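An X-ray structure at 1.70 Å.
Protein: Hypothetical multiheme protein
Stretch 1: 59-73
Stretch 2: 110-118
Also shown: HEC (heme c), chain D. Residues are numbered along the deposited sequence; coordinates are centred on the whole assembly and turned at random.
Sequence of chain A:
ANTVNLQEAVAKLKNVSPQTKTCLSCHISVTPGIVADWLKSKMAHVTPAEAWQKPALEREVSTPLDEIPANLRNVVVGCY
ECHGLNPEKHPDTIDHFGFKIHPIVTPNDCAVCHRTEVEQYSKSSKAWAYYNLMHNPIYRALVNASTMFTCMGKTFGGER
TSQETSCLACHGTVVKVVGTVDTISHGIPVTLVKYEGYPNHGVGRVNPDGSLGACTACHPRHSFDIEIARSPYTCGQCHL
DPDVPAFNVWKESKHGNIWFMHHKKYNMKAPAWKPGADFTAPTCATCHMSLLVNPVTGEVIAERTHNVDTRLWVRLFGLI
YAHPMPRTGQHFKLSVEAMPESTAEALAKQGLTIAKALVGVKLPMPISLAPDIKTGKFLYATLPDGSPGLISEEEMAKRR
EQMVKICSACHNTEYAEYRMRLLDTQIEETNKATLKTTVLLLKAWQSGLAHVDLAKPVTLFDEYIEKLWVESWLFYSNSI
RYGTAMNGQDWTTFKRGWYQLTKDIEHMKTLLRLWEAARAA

Stretch 1 (59-73) REVSTPLDEIPANLR
Stretch 2 (110-118) CAVCHRTEV

Residues 110-118 carry the CAVCH heme-attachment segment and the first turn of a helix, and residues 59-73, mostly loop with a 3-10 segment at 65-67, wrap against them, burying 582 Å² in total. The CA atoms of Ser 62 and His 114 lie 4.9 Å apart, those of Thr 63 and Cys 113 4.7 Å, and those of Ile 68 and Val 112 6.3 Å, so the first stretch advances as the second runs back.

Cys 110 (phi/psi -52/-36, chi1 m) makes no contact with the first stretch; Cys 110 SG is covalently linked to heme CAB, a bond stretched to 2.7 Å in the model. Cys 110 O accepts from Cys 113 N at 3.1 Å and from His 114 N at 2.9 Å, closing a tight turn. Ala 111 points its CB away, but Ala 111 O accepts a hydrogen bond from Thr 63 OG1 at 3.0 Å; Thr 63 is an m rotamer with its CB directed toward the second stretch.

Val 112 (-57/-34, chi1 t) supplies one apolar patch: Val 112 CG1 lies 3.7 Å from Pro 69 CD and 3.8 Å from Leu 72 CD1, Leu 72 being m,t. Val 112 O receives a 2.8 Å hydrogen bond from a water O that also donates to Glu 67 O at 2.7 Å, bridging two backbone carbonyls that could not pair directly.

Cys 113 (-120/-18, chi1 m) turns its CB away from the first stretch, and Cys 113 SG is linked to heme CAC, again stretched, at 2.8 Å. Ile 68, in the m,t rotamer, sets Ile 68 CD1 3.9 Å from Cys 113 SG. Cys 113 O is shared by two successive amides, Ser 62 N and Thr 63 N, each 3.0 Å away and nearly linear at 172° and 174°; Ser 62 has phi/psi -139/-19.

His 114 (-123/56, chi1 m, chi2 -58°) occupies the N-cap position, and His 114 NE2 binds heme FE at 2.1 Å, with another ligand elsewhere in the structure. Glu 60 O approaches the ring edge, 3.0 Å from His 114 CE1. Glu 60 N also donates to heme O1D at 2.9 Å, while Val 61 CG1 packs 3.5 Å from heme C2D.

Arg 115 opens the helix (-56/-44; chi1 t, chi2 144°, chi3 p). Its guanidinium forms a salt bridge with Glu 67, an m,t rotamer: Arg 115 NH2 donates to Glu 67 OE1 at 2.8 Å, and Arg 115 NH1 adds a weak bond to Glu 67 OE1 at 3.2 Å. The carboxylate oxygen lies near the guanidinium plane, where the N-H bonds point, and Thr 63 CG2 covers one face.

Thr 116 N donates to Ser 62 OG at 3.0 Å. Ser 62 OG, on a p rotamer, in turn donates to Glu 117 OE1 at 2.8 Å, so it relays between backbone amide and carboxylate; Glu 117 is m,p with chi3 15°. Val 118 makes no contact with the first stretch.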

ATOM      1  N   ARG A  59     -29.416 -22.126  -1.692  1.00 22.66           N
ATOM      2  CA  ARG A  59     -28.693 -23.270  -2.235  1.00 20.70           C
ATOM      3  C   ARG A  59     -27.448 -22.864  -3.047  1.00 22.07           C
ATOM      4  O   ARG A  59     -27.489 -21.916  -3.829  1.00 25.41           O
ATOM      5  CB  ARG A  59     -29.695 -24.050  -3.109  1.00 25.19           C
ATOM      6  CG  ARG A  59     -29.187 -25.267  -3.806  1.00 34.58           C
ATOM      7  CD  ARG A  59     -30.368 -26.098  -4.319  1.00 32.93           C
ATOM      8  NE  ARG A  59     -31.107 -25.405  -5.372  1.00 40.18           N
ATOM      9  CZ  ARG A  59     -32.425 -25.240  -5.392  1.00 40.54           C
ATOM     10  NH1 ARG A  59     -32.986 -24.603  -6.406  1.00 45.31           N
ATOM     11  NH2 ARG A  59     -33.182 -25.715  -4.408  1.00 42.73           N
ATOM     12  N   GLU A  60     -26.348 -23.597  -2.882  1.00 20.90           N
ATOM     13  CA  GLU A  60     -25.120 -23.292  -3.608  1.00 18.83           C
ATOM     14  C   GLU A  60     -24.604 -24.486  -4.422  1.00 22.22           C
ATOM     15  O   GLU A  60     -23.394 -24.673  -4.551  1.00 24.63           O
ATOM     16  CB  GLU A  60     -24.029 -22.821  -2.638  1.00 20.82           C
ATOM     17  CG  GLU A  60     -24.351 -21.444  -2.013  1.00 19.54           C
ATOM     18  CD  GLU A  60     -23.234 -20.933  -1.119  1.00 26.93           C
ATOM     19  OE1 GLU A  60     -22.768 -21.689  -0.242  1.00 23.57           O
ATOM     20  OE2 GLU A  60     -22.837 -19.761  -1.289  1.00 32.70           O
ATOM     21  N   VAL A  61     -25.527 -25.307  -4.909  1.00 23.11           N
ATOM     22  CA  VAL A  61     -25.248 -26.283  -5.969  1.00 25.11           C
ATOM     23  C   VAL A  61     -26.202 -25.947  -7.101  1.00 26.19           C
ATOM     24  O   VAL A  61     -27.239 -25.334  -6.858  1.00 24.10           O
ATOM     25  CB  VAL A  61     -25.519 -27.738  -5.537  1.00 24.22           C
ATOM     26  CG1 VAL A  61     -24.470 -28.205  -4.554  1.00 29.39           C
ATOM     27  CG2 VAL A  61     -26.926 -27.878  -4.964  1.00 25.84           C
ATOM     28  N   SER A  62     -25.869 -26.322  -8.336  1.00 20.23           N
ATOM     29  CA  SER A  62     -26.725 -25.943  -9.440  1.00 16.89           C
ATOM     30  C   SER A  62     -26.934 -27.038 -10.481  1.00 18.94           C
ATOM     31  O   SER A  62     -27.891 -26.984 -11.225  1.00 22.26           O
ATOM     32  CB  SER A  62     -26.230 -24.661 -10.112  1.00 25.57           C
ATOM     33  OG  SER A  62     -24.966 -24.857 -10.710  1.00 23.62           O
ATOM     34  N   THR A  63     -26.063 -28.042 -10.516  1.00 20.86           N
ATOM     35  CA  THR A  63     -26.338 -29.190 -11.372  1.00 21.21           C
ATOM     36  C   THR A  63     -27.487 -29.986 -10.760  1.00 21.02           C
ATOM     37  O   THR A  63     -27.417 -30.354  -9.595  1.00 23.96           O
ATOM     38  CB  THR A  63     -25.118 -30.105 -11.517  1.00 22.01           C
ATOM     39  OG1 THR A  63     -23.993 -29.350 -11.986  1.00 22.32           O
ATOM     40  CG2 THR A  63     -25.419 -31.235 -12.512  1.00 24.83           C
ATOM     41  N   PRO A  64     -28.551 -30.258 -11.540  1.00 25.62           N
ATOM     42  CA  PRO A  64     -29.692 -30.991 -10.977  1.00 23.18           C
ATOM     43  C   PRO A  64     -29.262 -32.299 -10.328  1.00 26.18           C
ATOM     44  O   PRO A  64     -28.363 -32.952 -10.845  1.00 26.31           O
ATOM     45  CB  PRO A  64     -30.565 -31.272 -12.204  1.00 29.28           C
ATOM     46  CG  PRO A  64     -30.247 -30.156 -13.141  1.00 28.88           C
ATOM     47  CD  PRO A  64     -28.784 -29.866 -12.943  1.00 27.00           C
ATOM     48  N   LEU A  65     -29.894 -32.668  -9.217  1.00 26.40           N
ATOM     49  CA  LEU A  65     -29.451 -33.828  -8.458  1.00 27.81           C
ATOM     50  C   LEU A  65     -29.422 -35.084  -9.313  1.00 25.79           C
ATOM     51  O   LEU A  65     -28.475 -35.868  -9.217  1.00 28.09           O
ATOM     52  CB  LEU A  65     -30.312 -34.059  -7.214  1.00 29.48           C
ATOM     53  CG  LEU A  65     -29.820 -35.140  -6.242  1.00 27.63           C
ATOM     54  CD1 LEU A  65     -28.416 -34.863  -5.673  1.00 24.76           C
ATOM     55  CD2 LEU A  65     -30.826 -35.286  -5.109  1.00 33.81           C
ATOM     56  N   ASP A  66     -30.437 -35.269 -10.159  1.00 25.45           N
ATOM     57  CA  ASP A  66     -30.487 -36.479 -10.977  1.00 28.72           C
ATOM     58  C   ASP A  66     -29.444 -36.509 -12.104  1.00 31.28           C
ATOM     59  O   ASP A  66     -29.304 -37.517 -12.797  1.00 34.16           O
ATOM     60  CB  ASP A  66     -31.908 -36.748 -11.517  1.00 33.04           C
ATOM     61  CG  ASP A  66     -32.434 -35.633 -12.412  1.00 43.03           C
ATOM     62  OD1 ASP A  66     -31.694 -34.672 -12.699  1.00 46.93           O
ATOM     63  OD2 ASP A  66     -33.603 -35.728 -12.851  1.00 53.14           O
ATOM     64  N   GLU A  67     -28.719 -35.410 -12.280  1.00 26.00           N
ATOM     65  CA  GLU A  67     -27.639 -35.351 -13.260  1.00 26.42           C
ATOM     66  C   GLU A  67     -26.259 -35.384 -12.606  1.00 28.21           C
ATOM     67  O   GLU A  67     -25.240 -35.329 -13.291  1.00 29.60           O
ATOM     68  CB  GLU A  67     -27.780 -34.108 -14.132  1.00 24.50           C
ATOM     69  CG  GLU A  67     -29.090 -34.109 -14.934  1.00 34.08           C
ATOM     70  CD  GLU A  67     -29.147 -33.000 -15.969  1.00 44.68           C
ATOM     71  OE1 GLU A  67     -28.193 -32.887 -16.771  1.00 46.26           O
ATOM     72  OE2 GLU A  67     -30.145 -32.246 -15.980  1.00 52.26           O
ATOM     73  N   ILE A  68     -26.233 -35.432 -11.278  1.00 23.84           N
ATOM     74  CA  ILE A  68     -24.982 -35.632 -10.540  1.00 24.75           C
ATOM     75  C   ILE A  68     -24.831 -37.140 -10.400  1.00 26.48           C
ATOM     76  O   ILE A  68     -25.795 -37.818 -10.062  1.00 28.28           O
ATOM     77  CB  ILE A  68     -25.050 -34.987  -9.142  1.00 23.35           C
ATOM     78  CG1 ILE A  68     -25.182 -33.467  -9.258  1.00 21.59           C
ATOM     79  CG2 ILE A  68     -23.826 -35.345  -8.282  1.00 24.77           C
ATOM     80  CD1 ILE A  68     -25.261 -32.748  -7.896  1.00 19.37           C
ATOM     81  N   PRO A  69     -23.631 -37.670 -10.673  1.00 28.31           N
ATOM     82  CA  PRO A  69     -23.417 -39.127 -10.584  1.00 29.20           C
ATOM     83  C   PRO A  69     -23.847 -39.687  -9.218  1.00 29.10           C
ATOM     84  O   PRO A  69     -23.552 -39.097  -8.172  1.00 28.27           O
ATOM     85  CB  PRO A  69     -21.907 -39.270 -10.772  1.00 31.88           C
ATOM     86  CG  PRO A  69     -21.500 -38.061 -11.574  1.00 30.34           C
ATOM     87  CD  PRO A  69     -22.425 -36.947 -11.122  1.00 28.19           C
ATOM     88  N   ALA A  70     -24.553 -40.811  -9.242  1.00 31.13           N
ATOM     89  CA  ALA A  70     -25.138 -41.406  -8.037  1.00 30.46           C
ATOM     90  C   ALA A  70     -24.148 -41.600  -6.892  1.00 28.68           C
ATOM     91  O   ALA A  70     -24.492 -41.379  -5.736  1.00 32.06           O
ATOM     92  CB  ALA A  70     -25.816 -42.734  -8.380  1.00 34.52           C
ATOM     93  N   ASN A  71     -22.922 -42.006  -7.210  1.00 26.93           N
ATOM     94  CA  ASN A  71     -21.908 -42.211  -6.180  1.00 28.29           C
ATOM     95  C   ASN A  71     -21.447 -40.915  -5.489  1.00 29.30           C
ATOM     96  O   ASN A  71     -20.745 -40.969  -4.482  1.00 30.21           O
ATOM     97  CB  ASN A  71     -20.692 -42.948  -6.749  1.00 32.97           C
ATOM     98  CG  ASN A  71     -19.857 -42.075  -7.667  1.00 40.98           C
ATOM     99  OD1 ASN A  71     -20.375 -41.438  -8.580  1.00 41.41           O
ATOM    100  ND2 ASN A  71     -18.555 -42.037  -7.422  1.00 55.18           N
ATOM    101  N   LEU A  72     -21.834 -39.758  -6.029  1.00 26.70           N
ATOM    102  CA  LEU A  72     -21.438 -38.474  -5.447  1.00 26.04           C
ATOM    103  C   LEU A  72     -22.561 -37.804  -4.660  1.00 22.16           C
ATOM    104  O   LEU A  72     -22.316 -36.827  -3.943  1.00 25.07           O
ATOM    105  CB  LEU A  72     -20.952 -37.501  -6.537  1.00 25.23           C
ATOM    106  CG  LEU A  72     -19.715 -37.881  -7.358  1.00 29.89           C
ATOM    107  CD1 LEU A  72     -19.465 -36.881  -8.480  1.00 24.00           C
ATOM    108  CD2 LEU A  72     -18.489 -37.989  -6.468  1.00 30.40           C
ATOM    109  N   ARG A  73     -23.785 -38.303  -4.806  1.00 25.24           N
ATOM    110  CA  ARG A  73     -24.954 -37.609  -4.245  1.00 27.49           C
ATOM    111  C   ARG A  73     -25.019 -37.598  -2.722  1.00 27.67           C
ATOM    112  O   ARG A  73     -25.476 -36.619  -2.116  1.00 23.28           O
ATOM    113  CB  ARG A  73     -26.243 -38.212  -4.778  1.00 25.69           C
ATOM    114  CG  ARG A  73     -26.451 -37.983  -6.255  1.00 29.32           C
ATOM    115  CD  ARG A  73     -27.729 -38.638  -6.753  1.00 29.70           C
ATOM    116  NE  ARG A  73     -27.726 -38.635  -8.209  1.00 31.39           N
ATOM    117  CZ  ARG A  73     -28.283 -39.569  -8.972  1.00 32.68           C
ATOM    118  NH1 ARG A  73     -28.903 -40.610  -8.428  1.00 31.36           N
ATOM    119  NH2 ARG A  73     -28.203 -39.460 -10.289  1.00 27.25           N
ATOM    120  N   CYS A 110     -15.549 -29.077 -11.510  1.00 20.03           N
ATOM    121  CA  CYS A 110     -16.484 -28.266 -10.736  1.00 20.18           C
ATOM    122  C   CYS A 110     -17.888 -28.327 -11.330  1.00 20.60           C
ATOM    123  O   CYS A 110     -18.882 -28.312 -10.589  1.00 22.77           O
ATOM    124  CB  CYS A 110     -16.032 -26.798 -10.701  1.00 17.73           C
ATOM    125  SG  CYS A 110     -14.310 -26.528 -10.161  1.00 21.98           S
ATOM    126  N   ALA A 111     -17.969 -28.390 -12.658  1.00 20.35           N
ATOM    127  CA  ALA A 111     -19.268 -28.329 -13.346  1.00 23.31           C
ATOM    128  C   ALA A 111     -20.151 -29.526 -13.051  1.00 22.68           C
ATOM    129  O   ALA A 111     -21.350 -29.509 -13.333  1.00 23.37           O
ATOM    130  CB  ALA A 111     -19.087 -28.184 -14.847  1.00 21.39           C
ATOM    131  N   VAL A 112     -19.544 -30.582 -12.517  1.00 22.67           N
ATOM    132  CA  VAL A 112     -20.276 -31.786 -12.162  1.00 25.77           C
ATOM    133  C   VAL A 112     -21.396 -31.443 -11.173  1.00 23.69           C
ATOM    134  O   VAL A 112     -22.494 -32.022 -11.236  1.00 24.40           O
ATOM    135  CB  VAL A 112     -19.306 -32.872 -11.639  1.00 23.19           C
ATOM    136  CG1 VAL A 112     -20.050 -34.054 -11.027  1.00 26.10           C
ATOM    137  CG2 VAL A 112     -18.412 -33.329 -12.784  1.00 21.92           C
ATOM    138  N   CYS A 113     -21.136 -30.462 -10.306  1.00 23.72           N
ATOM    139  CA  CYS A 113     -22.130 -29.993  -9.337  1.00 21.85           C
ATOM    140  C   CYS A 113     -22.505 -28.519  -9.447  1.00 19.78           C
ATOM    141  O   CYS A 113     -23.536 -28.122  -8.935  1.00 20.15           O
ATOM    142  CB  CYS A 113     -21.656 -30.278  -7.918  1.00 19.67           C
ATOM    143  SG  CYS A 113     -21.391 -32.013  -7.801  1.00 24.64           S
ATOM    144  N   HIS A 114     -21.677 -27.727 -10.125  1.00 20.07           N
ATOM    145  CA  HIS A 114     -21.909 -26.288 -10.244  1.00 18.11           C
ATOM    146  C   HIS A 114     -21.971 -25.898 -11.694  1.00 18.95           C
ATOM    147  O   HIS A 114     -21.222 -25.032 -12.142  1.00 21.29           O
ATOM    148  CB  HIS A 114     -20.774 -25.512  -9.582  1.00 19.14           C
ATOM    149  CG  HIS A 114     -20.615 -25.829  -8.140  1.00 20.05           C
ATOM    150  ND1 HIS A 114     -21.631 -25.655  -7.230  1.00 20.29           N
ATOM    151  CD2 HIS A 114     -19.569 -26.332  -7.451  1.00 20.79           C
ATOM    152  CE1 HIS A 114     -21.214 -26.013  -6.032  1.00 18.27           C
ATOM    153  NE2 HIS A 114     -19.971 -26.437  -6.142  1.00 20.29           N
ATOM    154  N   ARG A 115     -22.869 -26.543 -12.433  1.00 19.38           N
ATOM    155  CA  ARG A 115     -22.983 -26.306 -13.869  1.00 20.06           C
ATOM    156  C   ARG A 115     -23.214 -24.836 -14.229  1.00 21.46           C
ATOM    157  O   ARG A 115     -22.571 -24.294 -15.148  1.00 20.92           O
ATOM    158  CB  ARG A 115     -24.096 -27.185 -14.458  1.00 22.44           C
ATOM    159  CG  ARG A 115     -24.337 -26.943 -15.934  1.00 32.55           C
ATOM    160  CD  ARG A 115     -24.677 -28.255 -16.617  1.00 45.02           C
ATOM    161  NE  ARG A 115     -26.043 -28.683 -16.360  1.00 50.81           N
ATOM    162  CZ  ARG A 115     -26.458 -29.945 -16.450  1.00 49.50           C
ATOM    163  NH1 ARG A 115     -25.606 -30.921 -16.747  1.00 49.46           N
ATOM    164  NH2 ARG A 115     -27.725 -30.234 -16.216  1.00 38.53           N
ATOM    165  N   THR A 116     -24.100 -24.176 -13.496  1.00 22.68           N
ATOM    166  CA  THR A 116     -24.483 -22.811 -13.871  1.00 23.73           C
ATOM    167  C   THR A 116     -23.292 -21.863 -13.766  1.00 21.57           C
ATOM    168  O   THR A 116     -23.067 -21.023 -14.652  1.00 21.74           O
ATOM    169  CB  THR A 116     -25.660 -22.294 -13.027  1.00 28.44           C
ATOM    170  OG1 THR A 116     -26.774 -23.180 -13.179  1.00 27.84           O
ATOM    171  CG2 THR A 116     -26.072 -20.891 -13.479  1.00 32.70           C
ATOM    172  N   GLU A 117     -22.507 -22.026 -12.704  1.00 21.02           N
ATOM    173  CA  GLU A 117     -21.357 -21.178 -12.477  1.00 17.91           C
ATOM    174  C   GLU A 117     -20.322 -21.347 -13.581  1.00 20.61           C
ATOM    175  O   GLU A 117     -19.761 -20.372 -14.085  1.00 19.60           O
ATOM    176  CB  GLU A 117     -20.741 -21.462 -11.102  1.00 20.27           C
ATOM    177  CG  GLU A 117     -21.617 -21.024  -9.932  1.00 21.44           C
ATOM    178  CD  GLU A 117     -22.848 -21.906  -9.706  1.00 27.77           C
ATOM    179  OE1 GLU A 117     -22.909 -23.029 -10.247  1.00 26.44           O
ATOM    180  OE2 GLU A 117     -23.780 -21.461  -8.994  1.00 31.02           O
ATOM    181  N   VAL A 118     -20.078 -22.592 -13.969  1.00 19.92           N
ATOM    182  CA  VAL A 118     -19.103 -22.853 -15.012  1.00 20.42           C
ATOM    183  C   VAL A 118     -19.591 -22.358 -16.384  1.00 19.69           C
ATOM    184  O   VAL A 118     -18.809 -21.770 -17.153  1.00 22.11           O
ATOM    185  CB  VAL A 118     -18.705 -24.338 -15.021  1.00 20.14           C
ATOM    186  CG1 VAL A 118     -17.669 -24.617 -16.108  1.00 23.85           C
ATOM    187  CG2 VAL A 118     -18.131 -24.726 -13.646  1.00 19.93           C
TER
HETATM  188 FE   HEC D 603     -18.638 -27.084  -4.602  1.00 18.06          FE
HETATM  189  CHA HEC D 603     -20.364 -25.469  -2.127  1.00 22.42           C
HETATM  190  CHB HEC D 603     -16.946 -24.184  -5.301  1.00 17.22           C
HETATM  191  CHC HEC D 603     -16.708 -28.794  -6.742  1.00 19.14           C
HETATM  192  CHD HEC D 603     -20.612 -29.867  -4.245  1.00 19.05           C
HETATM  193  NA  HEC D 603     -18.634 -25.194  -3.837  1.00 16.38           N
HETATM  194  C1A HEC D 603     -19.428 -24.733  -2.809  1.00 19.13           C
HETATM  195  C2A HEC D 603     -19.076 -23.358  -2.534  1.00 18.39           C
HETATM  196  C3A HEC D 603     -18.130 -23.012  -3.426  1.00 17.01           C
HETATM  197  C4A HEC D 603     -17.840 -24.156  -4.259  1.00 17.71           C
HETATM  198  CMA HEC D 603     -17.432 -21.643  -3.571  1.00 18.68           C
HETATM  199  CAA HEC D 603     -19.743 -22.466  -1.441  1.00 15.21           C
HETATM  200  CBA HEC D 603     -18.805 -22.438  -0.228  1.00 16.36           C
HETATM  201  CGA HEC D 603     -19.277 -21.440   0.804  1.00 20.62           C
HETATM  202  O1A HEC D 603     -20.472 -21.045   0.821  1.00 19.83           O
HETATM  203  O2A HEC D 603     -18.427 -21.039   1.636  1.00 18.65           O
HETATM  204  NB  HEC D 603     -17.221 -26.543  -5.779  1.00 12.97           N
HETATM  205  C1B HEC D 603     -16.556 -25.345  -5.894  1.00 18.50           C
HETATM  206  C2B HEC D 603     -15.405 -25.507  -6.718  1.00 18.12           C
HETATM  207  C3B HEC D 603     -15.346 -26.822  -7.041  1.00 17.59           C
HETATM  208  C4B HEC D 603     -16.467 -27.477  -6.483  1.00 18.88           C
HETATM  209  CMB HEC D 603     -14.453 -24.335  -7.034  1.00 21.40           C
HETATM  210  CAB HEC D 603     -14.362 -27.718  -7.791  1.00 29.17           C
HETATM  211  CBB HEC D 603     -12.873 -27.281  -7.539  1.00 18.97           C
HETATM  212  NC  HEC D 603     -18.679 -28.945  -5.408  1.00 17.43           N
HETATM  213  C1C HEC D 603     -17.763 -29.501  -6.246  1.00 20.65           C
HETATM  214  C2C HEC D 603     -18.244 -30.800  -6.696  1.00 20.82           C
HETATM  215  C3C HEC D 603     -19.136 -31.164  -5.742  1.00 25.00           C
HETATM  216  C4C HEC D 603     -19.546 -29.950  -5.080  1.00 20.95           C
HETATM  217  CMC HEC D 603     -17.234 -31.754  -7.389  1.00 23.36           C
HETATM  218  CAC HEC D 603     -19.966 -32.462  -5.486  1.00 39.27           C
HETATM  219  CBC HEC D 603     -19.333 -33.819  -5.870  1.00 33.28           C
HETATM  220  ND  HEC D 603     -20.198 -27.591  -3.415  1.00 14.31           N
HETATM  221  C1D HEC D 603     -20.856 -28.808  -3.408  1.00 21.94           C
HETATM  222  C2D HEC D 603     -21.850 -28.830  -2.380  1.00 20.29           C
HETATM  223  C3D HEC D 603     -21.794 -27.467  -1.720  1.00 21.94           C
HETATM  224  C4D HEC D 603     -20.757 -26.746  -2.430  1.00 19.78           C
HETATM  225  CMD HEC D 603     -22.805 -29.982  -2.005  1.00 21.59           C
HETATM  226  CAD HEC D 603     -22.693 -27.017  -0.554  1.00 19.95           C
HETATM  227  CBD HEC D 603     -23.866 -26.265  -1.188  1.00 21.01           C
HETATM  228  CGD HEC D 603     -24.915 -25.883  -0.173  1.00 25.23           C
HETATM  229  O1D HEC D 603     -25.968 -25.287  -0.574  1.00 28.11           O
HETATM  230  O2D HEC D 603     -24.700 -26.179   1.028  1.00 26.43           O
HETATM  231  O   HOH W   1     -22.933 -33.899 -13.243  1.00 26.96           O